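Local structure of 6-phosphogluconolactonase (Shewanella baltica, 3NWP) at residues A[71-76]-A[81-86]; A[87-92]-A[100-105]. The protein probably hydrolyses 6-phosphogluconolactone to 6-phosphogluconate, an early step of the oxidative pentose phosphate pathway. All coordinates share one frame; numbering follows the deposited sequence.

Contact 1. Residues A[71-76]-A[81-86]; sequences ADERWV and DASNER
Glu73 of strand 66-74 points its carboxylate at the first turn of helix 84-91. This is the strand-to-helix turn of a beta-alpha-beta unit. The carboxylate faces the helix N terminus and takes one N-H of the helix start on each oxygen: OE1 from Asn84 N (2.8 Å) and OE2 from Glu85 N (2.9 Å). Both bonds use syn lone pairs. The anti lone pair of OE1 takes Arg74 N. CG of Glu73 lies anti to its backbone N, and the chain bends at chi2 (60°), which turns the carboxylate toward the helix. An alanine here would remove the carboxylate, and the N-H groups of Arg74, Asn84 and Glu85 would probably lose this acceptor. Ser83 is the N-cap; its OG accepts from Arg86 N. Asn84 runs past Glu73 in the opposite direction. Its ND2 donates to Asp72 O (2.9 Å). Asp72 O lies in the Asn84 amide plane, but ND2 sits above the Asp72 carbonyl plane. Arg74 crosses Asn84 at about a right angle, with Asn84 OD1 over one guanidinium face. Arg74 NH1 donates to Ala82 O (2.9 Å). Asp72 OD2, which also bonds Ser145, accepts from a water that accepts from Arg74 NE at 2.9 Å.

Contact 2. Residues A[87-92]-A[100-105]; sequences LVREHL and AKFRGL
Val88 and Arg89 sit on helix 84-91 and face Phe102 on the short strand 101-102. The backbones stay well apart; the nearest CA atoms, those of Arg89 and Phe102, are 8.7 Å from each other. Helical bonds run from His91 N to Leu87 O (3.0 Å) and from Leu92 N to Val88 O (2.9 Å). The strand pairs in parallel with strand 66-74, through backbone bonds of Lys101 and Arg103 to Ile68 and of Lys101 to Val66. The contact is therefore made by side chains, with the Phe102 ring lying between helix and strand.

CG of Phe102 is anti to the backbone N (chi1 173°), and the ring reaches toward the helix. Val88 CG1 meets its CD1/CE1 flank, 3.8 Å from Phe102 CE1, at an oblique approach. Val88 also packs on Leu70 of strand 66-74. Arg89 comes to the CD2/CE2 edge of the ring with its chain extended from CG to NE. Its guanidinium turns a face to that edge, the two planes 83° apart. Arg89 NH2 lies 3.6 Å from Phe102 CD2, near the ring plane. Arg89 NE forms a salt bridge with Glu85 OE2, one turn back on the helix, which probably limits the turning of the guanidinium.

The cation meets C-H groups and not the ring face, so this is not a cation-pi stack. Attraction across the contact is probably mostly van der Waals, while the charge of Arg89 is answered by Glu85.

From the N terminus, the chain runs out along strand 66-74 and turns back into helix 84-91. Contact 1 closes this short loop, with only four residues between its segments. The helix then carries the chain on toward strand 101-102, where contact 2 closes; seven residues separate its segments. The two contacts follow in series and neither nest nor cross. Together they span one beta-alpha-beta unit: contact 1 ties the helix start to the first strand, contact 2 ties the middle of the helix, at Val88 and Arg89, to the neighbouring parallel strand. Their centres are 11 Å apart, and they touch where Glu85 CG packs on Phe102 CE2 and Trp75 CZ3 on Leu105 O.

Contact 1. Residues A[71-76]-A[81-86]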
# COMPACT_ATOMS: atom_id res chain seq x y z
N ALA A 71 2.08 1.68 3.36
CA ALA A 71 2.94 1.59 2.19
C ALA A 71 3.92 2.75 2.09
O ALA A 71 5.00 2.60 1.53
CB ALA A 71 2.09 1.47 0.88
N ASP A 72 3.47 3.89 2.59
CA ASP A 72 4.22 5.16 2.54
C ASP A 72 3.59 6.17 3.46
O ASP A 72 2.48 5.99 3.98
CB ASP A 72 4.32 5.71 1.10
CG ASP A 72 3.01 6.26 0.56
OD1 ASP A 72 1.97 5.66 0.83
OD2 ASP A 72 3.01 7.24 -0.17
N GLU A 73 4.33 7.24 3.68
CA GLU A 73 3.86 8.28 4.59
C GLU A 73 4.45 9.60 4.17
O GLU A 73 5.53 9.67 3.64
CB GLU A 73 4.20 7.93 6.05
CG GLU A 73 3.79 8.96 7.08
CD GLU A 73 2.27 9.21 7.11
OE1 GLU A 73 1.75 9.88 6.19
OE2 GLU A 73 1.62 8.66 8.06
N ARG A 74 3.68 10.66 4.37
CA ARG A 74 4.17 12.04 4.20
C ARG A 74 4.85 12.46 5.48
O ARG A 74 4.36 12.16 6.60
CB ARG A 74 3.01 12.97 3.89
CG ARG A 74 2.34 12.79 2.51
CD ARG A 74 1.44 11.55 2.45
NE ARG A 74 0.74 11.49 1.18
CZ ARG A 74 -0.31 12.25 0.86
NH1 ARG A 74 -0.85 13.11 1.73
NH2 ARG A 74 -0.84 12.13 -0.36
N TRP A 75 5.99 13.14 5.36
CA TRP A 75 6.76 13.51 6.57
C TRP A 75 6.15 14.80 7.19
O TRP A 75 6.69 15.96 7.02
CB TRP A 75 8.26 13.62 6.28
CG TRP A 75 9.05 13.37 7.48
CD1 TRP A 75 9.64 14.31 8.33
CD2 TRP A 75 9.31 12.10 8.05
NE1 TRP A 75 10.25 13.66 9.38
CE2 TRP A 75 10.07 12.31 9.24
CE3 TRP A 75 8.96 10.80 7.70
CZ2 TRP A 75 10.47 11.28 10.05
CZ3 TRP A 75 9.36 9.76 8.49
CH2 TRP A 75 10.11 10.00 9.68
N VAL A 76 5.02 14.61 7.86
CA VAL A 76 4.22 15.63 8.48
C VAL A 76 3.74 15.01 9.79
O VAL A 76 3.83 13.78 9.97
CB VAL A 76 3.02 16.06 7.62
CG1 VAL A 76 3.44 16.70 6.24
CG2 VAL A 76 2.05 14.87 7.43
N ASP A 81 -3.41 17.05 8.31
CA ASP A 81 -4.27 16.76 7.16
C ASP A 81 -3.62 15.73 6.24
O ASP A 81 -4.21 14.69 5.93
CB ASP A 81 -4.53 18.04 6.37
CG ASP A 81 -5.46 17.83 5.19
OD1 ASP A 81 -6.56 17.27 5.39
OD2 ASP A 81 -5.10 18.24 4.06
N ALA A 82 -2.37 15.99 5.88
CA ALA A 82 -1.66 15.17 4.89
C ALA A 82 -1.13 13.82 5.40
O ALA A 82 -0.48 13.11 4.63
CB ALA A 82 -0.51 16.01 4.25
N SER A 83 -1.39 13.46 6.66
CA SER A 83 -0.85 12.23 7.22
C SER A 83 -1.67 11.00 6.79
O SER A 83 -2.89 10.97 6.98
CB SER A 83 -0.84 12.28 8.73
OG SER A 83 -0.37 11.06 9.27
N ASN A 84 -1.00 9.98 6.27
CA ASN A 84 -1.69 8.70 6.00
C ASN A 84 -2.04 7.98 7.30
O ASN A 84 -3.13 7.37 7.41
CB ASN A 84 -0.81 7.79 5.14
CG ASN A 84 -0.67 8.27 3.70
OD1 ASN A 84 -1.51 9.03 3.18
ND2 ASN A 84 0.42 7.84 3.04
N GLU A 85 -1.18 8.08 8.29
CA GLU A 85 -1.45 7.49 9.61
C GLU A 85 -2.76 8.08 10.15
O GLU A 85 -3.56 7.32 10.71
CB GLU A 85 -0.30 7.75 10.56
CG GLU A 85 -0.57 7.39 12.01
CD GLU A 85 0.64 7.37 12.89
OE1 GLU A 85 1.80 7.41 12.40
OE2 GLU A 85 0.43 7.24 14.14
N ARG A 86 -2.96 9.38 10.07
CA ARG A 86 -4.19 9.96 10.57
C ARG A 86 -5.44 9.32 9.94
O ARG A 86 -6.40 8.99 10.66
CB ARG A 86 -4.21 11.44 10.30
CG ARG A 86 -5.52 12.13 10.72
CD ARG A 86 -5.59 13.61 10.33
NE ARG A 86 -5.72 13.85 8.88
CZ ARG A 86 -6.85 13.78 8.17
NH1 ARG A 86 -7.99 13.39 8.74
NH2 ARG A 86 -6.84 14.05 6.88
O HOH W 1 0.97 8.89 -0.00
O HOH W 2 3.06 7.33 9.98

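Contact 2. Residues A[87-92]-A[100-105]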
# COMPACT_ATOMS: atom_id res chain seq x y z
N LEU A 87 -5.42 9.14 8.62
CA LEU A 87 -6.55 8.51 7.92
C LEU A 87 -6.76 7.06 8.37
O LEU A 87 -7.91 6.62 8.59
CB LEU A 87 -6.37 8.58 6.39
CG LEU A 87 -6.44 9.94 5.71
CD1 LEU A 87 -6.18 9.72 4.21
CD2 LEU A 87 -7.77 10.62 5.93
N VAL A 88 -5.69 6.29 8.54
CA VAL A 88 -5.76 4.91 8.96
C VAL A 88 -6.33 4.84 10.40
O VAL A 88 -7.20 4.00 10.70
CB VAL A 88 -4.39 4.20 8.80
CG1 VAL A 88 -4.43 2.84 9.48
CG2 VAL A 88 -4.04 4.12 7.31
N ARG A 89 -5.88 5.72 11.27
CA ARG A 89 -6.37 5.67 12.64
C ARG A 89 -7.85 6.07 12.68
O ARG A 89 -8.61 5.50 13.49
CB ARG A 89 -5.52 6.56 13.54
CG ARG A 89 -4.10 6.02 13.82
CD ARG A 89 -3.37 6.86 14.85
NE ARG A 89 -2.03 6.38 15.11
CZ ARG A 89 -1.72 5.32 15.82
NH1 ARG A 89 -2.65 4.57 16.43
NH2 ARG A 89 -0.44 5.01 15.97
N GLU A 90 -8.25 7.04 11.88
CA GLU A 90 -9.63 7.47 11.94
C GLU A 90 -10.59 6.43 11.41
O GLU A 90 -11.67 6.21 12.01
CB GLU A 90 -9.87 8.78 11.19
CG GLU A 90 -9.18 9.99 11.82
CD GLU A 90 -9.52 11.33 11.15
OE1 GLU A 90 -8.75 12.32 11.35
OE2 GLU A 90 -10.56 11.41 10.45
N HIS A 91 -10.22 5.79 10.29
CA HIS A 91 -11.13 4.95 9.55
C HIS A 91 -10.94 3.44 9.66
O HIS A 91 -11.93 2.72 9.58
CB HIS A 91 -11.11 5.33 8.06
CG HIS A 91 -11.51 6.75 7.81
ND1 HIS A 91 -12.83 7.15 7.82
CD2 HIS A 91 -10.77 7.86 7.61
CE1 HIS A 91 -12.88 8.46 7.61
NE2 HIS A 91 -11.65 8.92 7.48
N LEU A 92 -9.69 2.95 9.75
CA LEU A 92 -9.44 1.52 9.84
C LEU A 92 -9.39 1.01 11.29
O LEU A 92 -9.92 -0.05 11.59
CB LEU A 92 -8.17 1.13 9.05
CG LEU A 92 -7.76 -0.35 9.06
CD1 LEU A 92 -8.88 -1.16 8.40
CD2 LEU A 92 -6.42 -0.54 8.27
N ALA A 100 -6.29 -4.46 16.33
CA ALA A 100 -5.08 -4.72 15.58
C ALA A 100 -3.86 -3.98 16.09
O ALA A 100 -3.98 -3.01 16.87
CB ALA A 100 -5.31 -4.41 14.10
N LYS A 101 -2.69 -4.44 15.66
CA LYS A 101 -1.40 -3.87 16.09
C LYS A 101 -0.77 -3.02 14.98
O LYS A 101 -0.04 -3.54 14.14
CB LYS A 101 -0.42 -5.00 16.44
CG LYS A 101 -0.73 -5.79 17.71
CD LYS A 101 0.26 -6.97 17.90
CE LYS A 101 0.23 -7.54 19.34
NZ LYS A 101 -1.15 -7.95 19.76
N PHE A 102 -1.02 -1.72 15.01
CA PHE A 102 -0.62 -0.77 13.97
C PHE A 102 0.71 -0.10 14.33
O PHE A 102 0.93 0.30 15.49
CB PHE A 102 -1.69 0.31 13.79
CG PHE A 102 -1.29 1.40 12.86
CD1 PHE A 102 -1.30 1.20 11.50
CD2 PHE A 102 -0.83 2.62 13.32
CE1 PHE A 102 -0.90 2.19 10.61
CE2 PHE A 102 -0.42 3.62 12.41
CZ PHE A 102 -0.49 3.43 11.08
N ARG A 103 1.59 0.05 13.34
CA ARG A 103 2.78 0.87 13.47
C ARG A 103 2.89 1.80 12.28
O ARG A 103 2.86 1.33 11.14
CB ARG A 103 4.02 -0.01 13.50
CG ARG A 103 5.30 0.80 13.81
CD ARG A 103 5.55 0.90 15.28
NE ARG A 103 6.08 -0.36 15.77
CZ ARG A 103 6.37 -0.61 17.04
NH1 ARG A 103 6.16 0.31 17.98
NH2 ARG A 103 6.86 -1.80 17.37
N GLY A 104 2.94 3.12 12.52
CA GLY A 104 3.13 4.05 11.44
C GLY A 104 4.61 4.15 11.09
O GLY A 104 5.45 3.41 11.62
N LEU A 105 4.88 5.07 10.18
CA LEU A 105 6.24 5.33 9.71
C LEU A 105 6.81 6.64 10.23
O LEU A 105 8.04 6.77 10.32
CB LEU A 105 6.29 5.32 8.20
CG LEU A 105 5.80 4.04 7.52
CD1 LEU A 105 5.80 4.10 5.99
CD2 LEU A 105 6.65 2.86 7.90